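Local coordinates for protein alpha-2,3-sialyltransferase (Campylobacter jejuni, PDB 2P2V) that probably transfers sialic acid from CMP-sialic acid to acceptor sugars in alpha-2,3 linkage, the crystallised chain being the N-terminal two-thirds of a longer membrane-associated protein, at residues 25-30 against 180-185; 49-54 against 64-69; 68-73 against 94-99. All blocks are in the same frame, centred on the assembly; numbering follows the deposited sequence.

From the N terminus, strand 21-25 runs into the loop 25-30, which meets 180-185 and closes the longest loop of the three (interaction 1). Within that span, 49-54 turns back on 64-69 after only nine residues; interaction 2 ties the loop after strand 44-48 to strand 62-68. In interaction 3, 68-73 meets 94-99 once helix 73-85 has brought the chain back, tying strand 62-68 to strand 90-96 of the parallel sheet. Interactions 2 and 3 follow one another, overlapping at Phe68 and Asn69, and both nest within interaction 1. Interaction 2 touches interaction 1 through Phe53 and Phe182, and all three reach the bound CMP-sialic acid analogue.

Interaction 1: 25-30 against 180-185. With CSF (cytidine-5'-monophosphate-3-fluoro-N-acetyl-neuraminic acid), chain O.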
# COMPACT_ATOMS: atom_id res chain seq x y z
N ALA A 25 10.24 -18.78 -28.94
CA ALA A 25 11.19 -18.37 -29.95
C ALA A 25 12.01 -17.16 -29.58
O ALA A 25 11.45 -16.10 -29.21
CB ALA A 25 10.50 -18.17 -31.26
N GLY A 26 13.32 -17.33 -29.63
CA GLY A 26 14.25 -16.19 -29.62
C GLY A 26 14.27 -15.61 -31.02
O GLY A 26 13.53 -16.03 -31.92
N ASN A 27 15.15 -14.64 -31.22
CA ASN A 27 15.24 -14.02 -32.52
C ASN A 27 16.61 -14.25 -33.18
O ASN A 27 17.02 -13.46 -34.00
CB ASN A 27 14.93 -12.51 -32.41
CG ASN A 27 13.53 -12.24 -31.87
OD1 ASN A 27 12.54 -12.83 -32.32
ND2 ASN A 27 13.46 -11.38 -30.88
N GLY A 28 17.28 -15.34 -32.79
CA GLY A 28 18.53 -15.77 -33.41
C GLY A 28 18.34 -16.27 -34.83
O GLY A 28 17.20 -16.47 -35.30
N PRO A 29 19.47 -16.50 -35.54
CA PRO A 29 19.41 -16.89 -36.95
C PRO A 29 18.61 -18.17 -37.16
O PRO A 29 17.96 -18.32 -38.19
CB PRO A 29 20.87 -17.14 -37.31
CG PRO A 29 21.65 -16.42 -36.31
CD PRO A 29 20.85 -16.43 -35.04
N SER A 30 18.62 -19.06 -36.18
CA SER A 30 17.96 -20.34 -36.33
C SER A 30 16.45 -20.25 -36.39
O SER A 30 15.75 -21.24 -36.63
CB SER A 30 18.37 -21.27 -35.19
OG SER A 30 17.80 -20.84 -33.97
N TYR A 180 21.73 -12.22 -36.06
CA TYR A 180 20.28 -12.01 -36.19
C TYR A 180 19.85 -12.37 -37.62
O TYR A 180 20.60 -12.10 -38.56
CB TYR A 180 19.90 -10.55 -35.87
CG TYR A 180 20.06 -10.18 -34.41
CD1 TYR A 180 21.16 -9.41 -33.96
CD2 TYR A 180 19.13 -10.60 -33.45
CE1 TYR A 180 21.31 -9.07 -32.59
CE2 TYR A 180 19.27 -10.28 -32.10
CZ TYR A 180 20.35 -9.52 -31.67
OH TYR A 180 20.46 -9.21 -30.33
N PRO A 181 18.66 -12.99 -37.79
CA PRO A 181 18.14 -13.29 -39.13
C PRO A 181 17.61 -12.04 -39.86
O PRO A 181 16.80 -12.14 -40.78
CB PRO A 181 17.00 -14.29 -38.85
CG PRO A 181 16.54 -13.99 -37.51
CD PRO A 181 17.72 -13.44 -36.74
N PHE A 182 18.08 -10.87 -39.42
CA PHE A 182 17.62 -9.57 -39.92
C PHE A 182 18.58 -8.48 -39.47
O PHE A 182 19.51 -8.73 -38.70
CB PHE A 182 16.17 -9.25 -39.46
CG PHE A 182 15.85 -9.64 -38.02
CD1 PHE A 182 14.93 -10.67 -37.76
CD2 PHE A 182 16.45 -8.99 -36.93
CE1 PHE A 182 14.61 -11.03 -36.43
CE2 PHE A 182 16.13 -9.35 -35.61
CZ PHE A 182 15.20 -10.37 -35.37
N GLU A 183 18.35 -7.26 -39.95
CA GLU A 183 19.13 -6.14 -39.49
C GLU A 183 18.61 -5.69 -38.14
O GLU A 183 17.49 -5.20 -38.04
CB GLU A 183 19.06 -4.97 -40.49
CG GLU A 183 19.82 -3.73 -40.00
CD GLU A 183 21.24 -4.08 -39.52
OE1 GLU A 183 22.01 -4.67 -40.32
OE2 GLU A 183 21.56 -3.76 -38.36
N ALA A 184 19.45 -5.83 -37.11
CA ALA A 184 19.07 -5.43 -35.75
C ALA A 184 19.31 -3.93 -35.47
O ALA A 184 18.57 -3.33 -34.68
CB ALA A 184 19.80 -6.28 -34.71
N MET A 185 20.32 -3.35 -36.12
CA MET A 185 20.57 -1.90 -36.02
C MET A 185 19.77 -1.14 -37.07
O MET A 185 20.34 -0.46 -37.95
CB MET A 185 22.07 -1.58 -36.13
CG MET A 185 22.92 -2.13 -34.99
SD MET A 185 22.61 -1.34 -33.39
CE MET A 185 23.41 0.26 -33.60
C5A CSF O . 19.70 -7.21 -25.69
C4A CSF O . 20.25 -8.63 -25.64
C2A CSF O . 17.88 -9.56 -25.33
O6A CSF O . 17.45 -8.19 -25.51
C6A CSF O . 18.28 -7.28 -26.27
C3A CSF O . 19.33 -9.57 -24.84
O4A CSF O . 21.51 -8.62 -24.98
N5A CSF O . 20.58 -6.45 -26.60
C7A CSF O . 17.58 -5.92 -26.24
C8A CSF O . 16.16 -6.02 -26.78
C9A CSF O . 15.40 -4.69 -26.66
O9A CSF O . 14.10 -4.76 -27.29
O8A CSF O . 16.23 -6.52 -28.16
O7A CSF O . 17.62 -5.42 -24.89
C1A CSF O . 17.08 -10.21 -24.21
OBA CSF O . 17.52 -11.31 -23.77
OAA CSF O . 16.04 -9.63 -23.80
O1A CSF O . 17.71 -10.44 -26.46
O2A CSF O . 18.85 -10.03 -28.62
N1 CSF O . 18.91 -15.00 -29.12
C2 CSF O . 20.01 -15.92 -29.11
N3 CSF O . 21.03 -15.78 -30.00
C4 CSF O . 21.01 -14.78 -30.91
C5 CSF O . 19.94 -13.87 -30.93
C6 CSF O . 18.89 -14.00 -30.02
C3' CSF O . 17.35 -13.57 -26.47
C2' CSF O . 18.13 -14.85 -26.71
C1' CSF O . 17.79 -15.17 -28.16
O4' CSF O . 16.65 -14.39 -28.57
C4' CSF O . 16.20 -13.59 -27.47
PA CSF O . 17.46 -10.12 -28.04
O5' CSF O . 16.83 -11.51 -28.60
C5' CSF O . 15.77 -12.20 -27.94
O3' CSF O . 16.81 -13.55 -25.16
O2' CSF O . 17.65 -15.90 -25.83
N4 CSF O . 22.02 -14.64 -31.81
O2 CSF O . 20.03 -16.84 -28.24
O3A CSF O . 16.40 -9.08 -28.29
C10 CSF O . 20.78 -5.15 -26.34
O10 CSF O . 20.24 -4.56 -25.39
C11 CSF O . 21.69 -4.42 -27.30
F3A CSF O . 19.31 -9.19 -23.52
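Phe182 holds its CG in the crowded position between N and the carbonyl carbon (chi1 40°), and from there the ring meets Asn27 with its rim, CZ lying 3.7 Å from Asn27 CB, while Pro181 CD lies over one face. Tyr180, its CG anti to the carbonyl carbon (chi1 -69°), presents a ring edge to the loop, CD2 standing 3.6 Å from Asn27 O; that carbonyl oxygen is buried here with no hydrogen-bond partner in the model. Pro181 leans against the glycine backbone, its CG 3.4 Å from Gly28 O. Both segments also bond the CMP-sialic acid analogue. Asn27 N donates to its ribose oxygen O4' at 3.1 Å, and Tyr180 OH gives a very short bond, 2.5 Å, to phosphate oxygen O2A. Gly28 CA lies over the face of the cytosine at C5, 3.4 Å away. Two loops after parallel strands, 21-25 and 165-169, thus form the nucleotide end of the donor pocket. The first is held by Asn27 ND2 on Cys48 O, at the end of strand 44-48, and by backbone bonds between Gly26 and Cys169 and between Gly28 and Gly170, while 180-185 approaches helix 187-192.

Interaction 2: 49-54 against 64-69. With CSF (cytidine-5'-monophosphate-3-fluoro-N-acetyl-neuraminic acid), chain O; EDO (1,2-ethanediol), chain D.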
# COMPACT_ATOMS: atom_id res chain seq x y z
N ASN A 49 10.59 -9.28 -27.82
CA ASN A 49 11.44 -8.22 -28.37
C ASN A 49 11.13 -7.94 -29.85
O ASN A 49 9.96 -7.72 -30.17
CB ASN A 49 12.89 -8.53 -28.06
CG ASN A 49 13.16 -8.66 -26.55
OD1 ASN A 49 12.38 -8.20 -25.72
ND2 ASN A 49 14.28 -9.25 -26.19
N GLN A 50 12.16 -7.87 -30.72
CA GLN A 50 11.91 -7.49 -32.10
C GLN A 50 11.50 -8.67 -33.00
O GLN A 50 12.01 -8.82 -34.11
CB GLN A 50 13.13 -6.77 -32.67
CG GLN A 50 13.33 -5.38 -32.10
CD GLN A 50 14.02 -5.38 -30.72
OE1 GLN A 50 13.35 -5.20 -29.71
NE2 GLN A 50 15.35 -5.53 -30.69
N PHE A 51 10.55 -9.50 -32.57
CA PHE A 51 10.15 -10.67 -33.35
C PHE A 51 9.57 -10.27 -34.73
O PHE A 51 9.70 -10.99 -35.73
CB PHE A 51 9.12 -11.54 -32.55
CG PHE A 51 7.82 -10.87 -32.34
CD1 PHE A 51 7.58 -10.08 -31.22
CD2 PHE A 51 6.82 -10.98 -33.30
CE1 PHE A 51 6.38 -9.39 -31.07
CE2 PHE A 51 5.60 -10.31 -33.16
CZ PHE A 51 5.38 -9.49 -32.03
N TYR A 52 8.90 -9.12 -34.76
CA TYR A 52 8.16 -8.65 -35.94
C TYR A 52 9.11 -8.15 -37.05
O TYR A 52 8.65 -7.84 -38.17
CB TYR A 52 7.20 -7.51 -35.57
CG TYR A 52 7.83 -6.45 -34.70
CD1 TYR A 52 7.86 -6.59 -33.30
CD2 TYR A 52 8.40 -5.32 -35.26
CE1 TYR A 52 8.45 -5.68 -32.50
CE2 TYR A 52 9.00 -4.39 -34.46
CZ TYR A 52 9.02 -4.56 -33.07
OH TYR A 52 9.60 -3.61 -32.25
N PHE A 53 10.38 -8.05 -36.72
CA PHE A 53 11.43 -7.82 -37.72
C PHE A 53 11.50 -8.97 -38.74
O PHE A 53 12.00 -8.78 -39.87
CB PHE A 53 12.80 -7.69 -37.06
CG PHE A 53 13.13 -6.29 -36.54
CD1 PHE A 53 12.17 -5.50 -35.91
CD2 PHE A 53 14.43 -5.81 -36.63
CE1 PHE A 53 12.51 -4.25 -35.38
CE2 PHE A 53 14.78 -4.52 -36.14
CZ PHE A 53 13.80 -3.75 -35.51
N GLU A 54 10.97 -10.15 -38.38
CA GLU A 54 10.94 -11.32 -39.27
C GLU A 54 10.28 -10.99 -40.61
O GLU A 54 9.24 -10.33 -40.66
CB GLU A 54 10.23 -12.53 -38.61
CG GLU A 54 8.73 -12.36 -38.42
CD GLU A 54 8.10 -13.53 -37.67
OE1 GLU A 54 8.86 -14.43 -37.27
OE2 GLU A 54 6.84 -13.55 -37.50
N LYS A 64 0.48 -16.28 -28.51
CA LYS A 64 -0.17 -16.34 -27.24
C LYS A 64 0.33 -15.23 -26.30
O LYS A 64 -0.47 -14.59 -25.62
CB LYS A 64 0.01 -17.72 -26.56
CG LYS A 64 -0.78 -17.90 -25.27
CD LYS A 64 -2.33 -18.01 -25.47
CE LYS A 64 -3.01 -18.56 -24.21
NZ LYS A 64 -4.47 -18.74 -24.45
N ALA A 65 1.63 -14.98 -26.24
CA ALA A 65 2.06 -13.83 -25.43
C ALA A 65 3.30 -13.28 -26.09
O ALA A 65 4.12 -14.03 -26.58
CB ALA A 65 2.41 -14.20 -24.05
N VAL A 66 3.47 -11.97 -25.99
CA VAL A 66 4.74 -11.39 -26.37
C VAL A 66 5.39 -10.82 -25.15
O VAL A 66 4.70 -10.46 -24.18
CB VAL A 66 4.58 -10.19 -27.41
CG1 VAL A 66 4.07 -10.69 -28.81
CG2 VAL A 66 3.65 -9.10 -26.86
N PHE A 67 6.72 -10.64 -25.22
CA PHE A 67 7.46 -10.25 -24.01
C PHE A 67 8.41 -9.16 -24.41
O PHE A 67 9.17 -9.34 -25.36
CB PHE A 67 8.30 -11.41 -23.47
CG PHE A 67 7.47 -12.54 -22.92
CD1 PHE A 67 6.84 -13.40 -23.80
CD2 PHE A 67 7.28 -12.67 -21.55
CE1 PHE A 67 6.00 -14.43 -23.26
CE2 PHE A 67 6.44 -13.67 -21.03
CZ PHE A 67 5.83 -14.52 -21.89
N PHE A 68 8.39 -8.09 -23.64
CA PHE A 68 9.25 -6.89 -23.96
C PHE A 68 9.97 -6.39 -22.72
O PHE A 68 9.45 -6.46 -21.57
CB PHE A 68 8.35 -5.73 -24.48
CG PHE A 68 7.57 -6.04 -25.75
CD1 PHE A 68 8.20 -6.47 -26.94
CD2 PHE A 68 6.19 -5.90 -25.74
CE1 PHE A 68 7.45 -6.76 -28.08
CE2 PHE A 68 5.45 -6.14 -26.90
CZ PHE A 68 6.11 -6.57 -28.09
N ASN A 69 11.15 -5.80 -22.92
CA ASN A 69 11.96 -5.30 -21.84
C ASN A 69 11.50 -3.89 -21.40
O ASN A 69 10.93 -3.11 -22.20
CB ASN A 69 13.46 -5.24 -22.30
CG ASN A 69 14.10 -6.66 -22.46
OD1 ASN A 69 13.63 -7.66 -21.87
ND2 ASN A 69 15.13 -6.75 -23.27
C5A CSF O . 19.70 -7.21 -25.69
C4A CSF O . 20.25 -8.63 -25.64
C2A CSF O . 17.88 -9.56 -25.33
O6A CSF O . 17.45 -8.19 -25.51
C6A CSF O . 18.28 -7.28 -26.27
C3A CSF O . 19.33 -9.57 -24.84
O4A CSF O . 21.51 -8.62 -24.98
N5A CSF O . 20.58 -6.45 -26.60
C7A CSF O . 17.58 -5.92 -26.24
C8A CSF O . 16.16 -6.02 -26.78
C9A CSF O . 15.40 -4.69 -26.66
O9A CSF O . 14.10 -4.76 -27.29
O8A CSF O . 16.23 -6.52 -28.16
O7A CSF O . 17.62 -5.42 -24.89
C1A CSF O . 17.08 -10.21 -24.21
OBA CSF O . 17.52 -11.31 -23.77
OAA CSF O . 16.04 -9.63 -23.80
O1A CSF O . 17.71 -10.44 -26.46
O2A CSF O . 18.85 -10.03 -28.62
N1 CSF O . 18.91 -15.00 -29.12
C2 CSF O . 20.01 -15.92 -29.11
N3 CSF O . 21.03 -15.78 -30.00
C4 CSF O . 21.01 -14.78 -30.91
C5 CSF O . 19.94 -13.87 -30.93
C6 CSF O . 18.89 -14.00 -30.02
C3' CSF O . 17.35 -13.57 -26.47
C2' CSF O . 18.13 -14.85 -26.71
C1' CSF O . 17.79 -15.17 -28.16
O4' CSF O . 16.65 -14.39 -28.57
C4' CSF O . 16.20 -13.59 -27.47
PA CSF O . 17.46 -10.12 -28.04
O5' CSF O . 16.83 -11.51 -28.60
C5' CSF O . 15.77 -12.20 -27.94
O3' CSF O . 16.81 -13.55 -25.16
O2' CSF O . 17.65 -15.90 -25.83
N4 CSF O . 22.02 -14.64 -31.81
O2 CSF O . 20.03 -16.84 -28.24
O3A CSF O . 16.40 -9.08 -28.29
C10 CSF O . 20.78 -5.15 -26.34
O10 CSF O . 20.24 -4.56 -25.39
C11 CSF O . 21.69 -4.42 -27.30
F3A CSF O . 19.31 -9.19 -23.52
C1 EDO D . 14.47 -10.06 -19.96
O1 EDO D . 15.03 -8.79 -19.58
C2 EDO D . 15.43 -11.15 -19.52
O2 EDO D . 16.72 -10.57 -19.27
O HOH W 1 11.77 -9.46 -23.11
O HOH W 2 11.71 -5.67 -25.90
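Phe51 meets Val66 and Phe68 through carbon atoms on the closed side of this contact. With its CG set between N and the carbonyl carbon (chi1 67°), the Phe51 side chain crosses Val66 at about a right angle, CE1 lying 3.5 Å from Val66 CG1. The same CE1 is 4.1 Å from Phe68 CZ, and Phe68 in turn offers its ring edge to the backbone, CE1 coming within 3.4 Å of Asn49 O. Asn49 N donates to Phe67 O at 2.8 Å, joining the main chains. Leu83 and Tyr89 also line the Phe51 ring.

Toward the CMP-sialic acid analogue (CSF), whose pocket includes Asn49, Gln50 and Asn69, the fit is looser and wet. The side chains of Asn49 and Asn69 do not bond directly; one water donates to the OD1 atoms of both, and a second, 2.6 Å from Asn49 OD1, also accepts from Asn69 N and is hydrogen-bonded to CSF O9A. The amides turn their ND2 atoms to the ligand instead. Asn49 ND2 reaches phosphate oxygen O3A at 3.0 Å and the carboxylate OAA as well, and Asn69 ND2 gives OAA a nearly straight bond of 3.1 Å (168°). Gln50, centre of an inverse gamma turn in the loop between strands 44-48 and 62-68, grips the glycerol side chain of CSF with both ends of its amide, OE1 accepting from O9A at 2.6 Å and NE2 donating to O8A. Since OAA receives two neutral amide donors here, its negative charge is probably stabilised by hydrogen bonding rather than by a cation from these segments.

Interaction 3: 68-73 against 94-99; sequences FNPGVF and IFCSTF. With CSF (cytidine-5'-monophosphate-3-fluoro-N-acetyl-neuraminic acid), chain O; EDO (1,2-ethanediol), chain D.
Phe68 and Cys96 pair as parallel neighbours, and both polar backbone atoms of Phe68 are taken up by 94-99. Phe68 N donates to Phe95 O at 2.9 Å, and Phe68 O accepts from Ser97 N at 2.8 Å. A CA-H...O contact adds to the second, Cys96 CA standing 3.2 Å from Phe68 O. Where the strands end, water takes over: Ser97 OG donates at 2.7 Å to the water shared by Asn49 and Asn69. An ethanediol, probably from the crystallisation liquor, gives Asn69 OD1 a further bond through its O1.

The segments lie at the C-terminal ends of the two strands of a beta-alpha-beta unit, strand 62-68 leading through helix 73-85 to strand 90-96, as in Rossmann-like sheets. Here Asn69 and Val72 line the donor pocket, Val72 CG2 packing on O9A of the CMP-sialic acid analogue. Phe73, in the first turn of the helix, lies against the second strand, its CE1 3.6 Å from Cys96 CB. The thiol, anti to the backbone N (chi1 -173°), sits obliquely beside that ring, SG 4.5 Å from the Phe73 centroid, and touches Pro70 CG at 3.8 Å. Ile94 CG2 touches Phe73 CZ and Phe68 CD2.

Farther along, Thr98 OG1 donates to Cys96 O at 3.0 Å from above the carbonyl plane and accepts from Tyr124 N. Thr98 O is met by Tyr153 OH, and Phe99 N by the Glu105 carboxylate. At the start of the helix, after the N-cap residue Val72, Phe73 N is bonded to Pro70 O.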
# COMPACT_ATOMS: atom_id res chain seq x y z
N PHE A 68 8.39 -8.09 -23.64
CA PHE A 68 9.25 -6.89 -23.96
C PHE A 68 9.97 -6.39 -22.72
O PHE A 68 9.45 -6.46 -21.57
CB PHE A 68 8.35 -5.73 -24.48
CG PHE A 68 7.57 -6.04 -25.75
CD1 PHE A 68 8.20 -6.47 -26.94
CD2 PHE A 68 6.19 -5.90 -25.74
CE1 PHE A 68 7.45 -6.76 -28.08
CE2 PHE A 68 5.45 -6.14 -26.90
CZ PHE A 68 6.11 -6.57 -28.09
N ASN A 69 11.15 -5.80 -22.92
CA ASN A 69 11.96 -5.30 -21.84
C ASN A 69 11.50 -3.89 -21.40
O ASN A 69 10.93 -3.11 -22.20
CB ASN A 69 13.46 -5.24 -22.30
CG ASN A 69 14.10 -6.66 -22.46
OD1 ASN A 69 13.63 -7.66 -21.87
ND2 ASN A 69 15.13 -6.75 -23.27
N PRO A 70 11.68 -3.58 -20.13
CA PRO A 70 11.10 -2.38 -19.57
C PRO A 70 11.64 -1.15 -20.28
O PRO A 70 10.93 -0.19 -20.39
CB PRO A 70 11.63 -2.37 -18.16
CG PRO A 70 11.84 -3.82 -17.82
CD PRO A 70 12.35 -4.41 -19.10
N GLY A 71 12.89 -1.19 -20.69
CA GLY A 71 13.59 0.04 -21.21
C GLY A 71 13.04 0.56 -22.54
O GLY A 71 13.22 1.73 -22.88
N VAL A 72 12.36 -0.31 -23.29
CA VAL A 72 11.71 0.04 -24.55
C VAL A 72 10.26 -0.35 -24.50
O VAL A 72 9.61 -0.39 -25.52
CB VAL A 72 12.38 -0.69 -25.77
CG1 VAL A 72 13.82 -0.12 -25.98
CG2 VAL A 72 12.49 -2.20 -25.49
N PHE A 73 9.72 -0.57 -23.31
CA PHE A 73 8.28 -1.03 -23.27
C PHE A 73 7.32 -0.06 -23.89
O PHE A 73 6.36 -0.44 -24.55
CB PHE A 73 7.85 -1.38 -21.83
CG PHE A 73 6.59 -2.20 -21.80
CD1 PHE A 73 6.65 -3.59 -22.02
CD2 PHE A 73 5.36 -1.59 -21.63
CE1 PHE A 73 5.48 -4.34 -22.02
CE2 PHE A 73 4.15 -2.35 -21.64
CZ PHE A 73 4.26 -3.74 -21.85
N ILE A 94 0.33 -9.39 -23.35
CA ILE A 94 1.58 -8.62 -23.52
C ILE A 94 2.27 -8.52 -22.17
O ILE A 94 1.69 -7.96 -21.24
CB ILE A 94 1.33 -7.16 -24.03
CG1 ILE A 94 0.68 -7.17 -25.40
CG2 ILE A 94 2.69 -6.44 -24.07
CD1 ILE A 94 0.21 -5.74 -25.91
N PHE A 95 3.47 -9.09 -22.02
CA PHE A 95 4.21 -9.02 -20.76
C PHE A 95 5.39 -8.05 -20.84
O PHE A 95 6.03 -7.97 -21.89
CB PHE A 95 4.88 -10.33 -20.40
CG PHE A 95 3.89 -11.42 -19.98
CD1 PHE A 95 3.26 -12.14 -20.94
CD2 PHE A 95 3.64 -11.67 -18.64
CE1 PHE A 95 2.32 -13.16 -20.58
CE2 PHE A 95 2.71 -12.67 -18.26
CZ PHE A 95 2.09 -13.41 -19.27
N CYS A 96 5.70 -7.45 -19.71
CA CYS A 96 6.98 -6.76 -19.52
C CYS A 96 7.88 -7.68 -18.72
O CYS A 96 7.52 -8.10 -17.60
CB CYS A 96 6.71 -5.45 -18.77
SG CYS A 96 8.25 -4.50 -18.72
N SER A 97 8.97 -8.12 -19.33
CA SER A 97 9.95 -9.03 -18.71
C SER A 97 10.72 -8.35 -17.57
O SER A 97 11.69 -7.56 -17.78
CB SER A 97 10.91 -9.53 -19.77
OG SER A 97 10.25 -10.04 -20.92
N THR A 98 10.28 -8.62 -16.34
CA THR A 98 10.69 -7.88 -15.17
C THR A 98 11.15 -8.80 -14.05
O THR A 98 10.71 -9.95 -13.97
CB THR A 98 9.49 -7.00 -14.63
OG1 THR A 98 8.25 -7.75 -14.69
CG2 THR A 98 9.35 -5.67 -15.47
N PHE A 99 11.97 -8.29 -13.15
CA PHE A 99 12.47 -9.07 -12.02
C PHE A 99 12.06 -8.48 -10.68
O PHE A 99 12.31 -9.11 -9.68
CB PHE A 99 14.02 -9.17 -12.08
CG PHE A 99 14.53 -9.88 -13.31
CD1 PHE A 99 15.00 -9.16 -14.41
CD2 PHE A 99 14.42 -11.29 -13.42
CE1 PHE A 99 15.42 -9.78 -15.58
CE2 PHE A 99 14.86 -11.94 -14.58
CZ PHE A 99 15.36 -11.17 -15.68
C5A CSF O . 19.70 -7.21 -25.69
C4A CSF O . 20.25 -8.63 -25.64
C2A CSF O . 17.88 -9.56 -25.33
O6A CSF O . 17.45 -8.19 -25.51
C6A CSF O . 18.28 -7.28 -26.27
C3A CSF O . 19.33 -9.57 -24.84
O4A CSF O . 21.51 -8.62 -24.98
N5A CSF O . 20.58 -6.45 -26.60
C7A CSF O . 17.58 -5.92 -26.24
C8A CSF O . 16.16 -6.02 -26.78
C9A CSF O . 15.40 -4.69 -26.66
O9A CSF O . 14.10 -4.76 -27.29
O8A CSF O . 16.23 -6.52 -28.16
O7A CSF O . 17.62 -5.42 -24.89
C1A CSF O . 17.08 -10.21 -24.21
OBA CSF O . 17.52 -11.31 -23.77
OAA CSF O . 16.04 -9.63 -23.80
O1A CSF O . 17.71 -10.44 -26.46
O2A CSF O . 18.85 -10.03 -28.62
N1 CSF O . 18.91 -15.00 -29.12
C2 CSF O . 20.01 -15.92 -29.11
N3 CSF O . 21.03 -15.78 -30.00
C4 CSF O . 21.01 -14.78 -30.91
C5 CSF O . 19.94 -13.87 -30.93
C6 CSF O . 18.89 -14.00 -30.02
C3' CSF O . 17.35 -13.57 -26.47
C2' CSF O . 18.13 -14.85 -26.71
C1' CSF O . 17.79 -15.17 -28.16
O4' CSF O . 16.65 -14.39 -28.57
C4' CSF O . 16.20 -13.59 -27.47
PA CSF O . 17.46 -10.12 -28.04
O5' CSF O . 16.83 -11.51 -28.60
C5' CSF O . 15.77 -12.20 -27.94
O3' CSF O . 16.81 -13.55 -25.16
O2' CSF O . 17.65 -15.90 -25.83
N4 CSF O . 22.02 -14.64 -31.81
O2 CSF O . 20.03 -16.84 -28.24
O3A CSF O . 16.40 -9.08 -28.29
C10 CSF O . 20.78 -5.15 -26.34
O10 CSF O . 20.24 -4.56 -25.39
C11 CSF O . 21.69 -4.42 -27.30
F3A CSF O . 19.31 -9.19 -23.52
C1 EDO D . 14.47 -10.06 -19.96
O1 EDO D . 15.03 -8.79 -19.58
C2 EDO D . 15.43 -11.15 -19.52
O2 EDO D . 16.72 -10.57 -19.27
O HOH W 1 11.77 -9.46 -23.11